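Local coordinates for protein acyl-coenzyme A oxidase 3 (Yarrowia lipolytica, PDB 5YS9) that uses FAD to oxidise acyl-CoA substrates with molecular oxygen, giving (2E)-enoyl-CoA and hydrogen peroxide in peroxisomal fatty acid beta-oxidation, at residues Asp377-Leu382 with Val399-Leu404. Numbering follows the deposited sequence.
Sequences DQTTDL and VDLKEL
The methyl CG2 of T379 reaches helix 391-428 between two neighbouring side chains, L401 and D400. Its nearest partner is one branch of the leucine: T379 CG2 lies 3.7 Å from L401 CD1, and L401 CB stands a little farther back, 4.2 Å from the same methyl. On the other side of it comes the methylene of the aspartate, with D400 CB 4.2 Å from T379 CG2. The backbone also shares in the touch, for L401 N is 4.0 Å from that methyl, which therefore rests against the helix wall itself and not just on side-chain ends.

Torsions explain who does the touching. T379 holds CG2 anti to its own N and turns OG1 back beside that N, where the hydroxyl hydrogen-bonds to the carbonyl O of Q375, one turn earlier in helix 349-385. In L401, whose CB does not aim at the threonine, a chi1 of -150° sets CG roughly anti to the backbone N, and chi2 then brings CD1 to the threonine methyl; this leucine also packs on Y376 and T298. D400 meets the methyl through CB, while its OD1 accepts a hydrogen bond from S484 N.

The two helices, 349-385 and 391-428, follow each other in the chain and belong to the C-alpha1 region of the acyl-CoA oxidase fold. Between residues 377-382 and 399-404 the nearest CA atoms are those of T379 and L401, 6.8 Å apart, near the protein surface. With the T379 hydroxyl and D400 OD1 bonded to partners outside the two segments, what joins the helices at this point is van der Waals packing around a single threonine methyl.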
loop_
_atom_site.group_PDB
_atom_site.type_symbol
_atom_site.label_atom_id
_atom_site.label_comp_id
_atom_site.label_asym_id
_atom_site.label_seq_id
_atom_site.Cartn_x
_atom_site.Cartn_y
_atom_site.Cartn_z
ATOM N N ASP A 377 13.233 -27.168 15.737
ATOM C CA ASP A 377 12.952 -28.543 16.222
ATOM C C ASP A 377 14.231 -29.343 16.534
ATOM O O ASP A 377 14.308 -29.972 17.583
ATOM C CB ASP A 377 12.016 -29.330 15.276
ATOM C CG ASP A 377 10.594 -28.747 15.234
ATOM O OD1 ASP A 377 10.208 -27.959 16.118
ATOM O OD2 ASP A 377 9.851 -29.048 14.300
ATOM N N GLN A 378 15.236 -29.273 15.664
ATOM C CA GLN A 378 16.498 -30.014 15.885
ATOM C C GLN A 378 17.255 -29.438 17.109
ATOM O O GLN A 378 17.941 -30.173 17.820
ATOM C CB GLN A 378 17.427 -30.107 14.626
ATOM C CG GLN A 378 17.226 -29.063 13.555
ATOM C CD GLN A 378 17.893 -29.346 12.221
ATOM O OE1 GLN A 378 17.628 -30.384 11.601
ATOM N NE2 GLN A 378 18.679 -28.366 11.715
ATOM N N THR A 379 17.095 -28.136 17.357
ATOM C CA THR A 379 17.763 -27.466 18.447
ATOM C C THR A 379 17.088 -27.803 19.773
ATOM O O THR A 379 17.770 -27.957 20.772
ATOM C CB THR A 379 17.837 -25.958 18.166
ATOM O OG1 THR A 379 18.649 -25.777 17.013
ATOM C CG2 THR A 379 18.457 -25.190 19.301
ATOM N N THR A 380 15.766 -27.942 19.777
ATOM C CA THR A 380 15.039 -28.360 20.970
ATOM C C THR A 380 15.340 -29.835 21.268
ATOM O O THR A 380 15.539 -30.200 22.431
ATOM C CB THR A 380 13.515 -28.094 20.825
ATOM O OG1 THR A 380 13.300 -26.684 20.874
ATOM C CG2 THR A 380 12.669 -28.766 21.947
ATOM N N ASP A 381 15.384 -30.665 20.220
ATOM C CA ASP A 381 15.705 -32.098 20.359
ATOM C C ASP A 381 17.154 -32.304 20.850
ATOM O O ASP A 381 17.417 -33.199 21.657
ATOM C CB ASP A 381 15.454 -32.879 19.044
ATOM C CG ASP A 381 13.962 -32.965 18.660
ATOM O OD1 ASP A 381 13.083 -32.367 19.324
ATOM O OD2 ASP A 381 13.665 -33.626 17.651
ATOM N N LEU A 382 18.072 -31.464 20.373
ATOM C CA LEU A 382 19.480 -31.493 20.799
ATOM C C LEU A 382 19.678 -31.141 22.292
ATOM O O LEU A 382 20.603 -31.652 22.910
ATOM C CB LEU A 382 20.337 -30.586 19.879
ATOM C CG LEU A 382 21.836 -30.373 20.115
ATOM C CD1 LEU A 382 22.554 -31.679 20.440
ATOM C CD2 LEU A 382 22.516 -29.683 18.925
ATOM N N VAL A 399 22.793 -20.575 22.232
ATOM C CA VAL A 399 23.002 -19.455 21.308
ATOM C C VAL A 399 22.373 -19.729 19.943
ATOM O O VAL A 399 22.000 -18.791 19.248
ATOM C CB VAL A 399 24.476 -19.037 21.068
ATOM C CG1 VAL A 399 25.066 -18.394 22.305
ATOM C CG2 VAL A 399 25.298 -20.210 20.578
ATOM N N ASP A 400 22.307 -20.998 19.543
ATOM C CA ASP A 400 21.570 -21.362 18.339
ATOM C C ASP A 400 20.114 -20.949 18.513
ATOM O O ASP A 400 19.570 -20.235 17.679
ATOM C CB ASP A 400 21.725 -22.851 18.013
ATOM C CG ASP A 400 23.083 -23.176 17.373
ATOM O OD1 ASP A 400 23.895 -22.235 17.253
ATOM O OD2 ASP A 400 23.330 -24.349 16.979
ATOM N N LEU A 401 19.524 -21.335 19.636
ATOM C CA LEU A 401 18.192 -20.877 19.987
ATOM C C LEU A 401 18.071 -19.329 20.122
ATOM O O LEU A 401 17.149 -18.714 19.554
ATOM C CB LEU A 401 17.699 -21.576 21.258
ATOM C CG LEU A 401 16.171 -21.722 21.270
ATOM C CD1 LEU A 401 15.810 -22.900 20.371
ATOM C CD2 LEU A 401 15.579 -21.881 22.676
ATOM N N LYS A 402 18.984 -18.697 20.850
ATOM C CA LYS A 402 18.951 -17.236 20.944
ATOM C C LYS A 402 18.940 -16.607 19.524
ATOM O O LYS A 402 18.113 -15.746 19.248
ATOM C CB LYS A 402 20.079 -16.669 21.838
ATOM C CG LYS A 402 19.834 -16.783 23.356
ATOM C CD LYS A 402 19.020 -15.604 23.916
ATOM C CE LYS A 402 18.696 -15.720 25.407
ATOM N NZ LYS A 402 17.417 -16.452 25.652
ATOM N N GLU A 403 19.800 -17.067 18.616
ATOM C CA GLU A 403 19.947 -16.401 17.326
ATOM C C GLU A 403 18.775 -16.683 16.392
ATOM O O GLU A 403 18.402 -15.829 15.594
ATOM C CB GLU A 403 21.303 -16.706 16.679
ATOM C CG GLU A 403 22.524 -16.225 17.485
ATOM C CD GLU A 403 22.720 -14.708 17.579
ATOM O OE1 GLU A 403 21.914 -13.918 17.030
ATOM O OE2 GLU A 403 23.712 -14.305 18.237
ATOM N N LEU A 404 18.183 -17.866 16.555
ATOM C CA LEU A 404 16.852 -18.184 16.019
ATOM C C LEU A 404 15.763 -17.194 16.469
ATOM O O LEU A 404 15.101 -16.721 15.589
ATOM C CB LEU A 404 16.429 -19.624 16.294
ATOM C CG LEU A 404 16.405 -20.612 15.121
ATOM C CD1 LEU A 404 15.249 -20.340 14.172
ATOM C CD2 LEU A 404 17.716 -20.615 14.345
#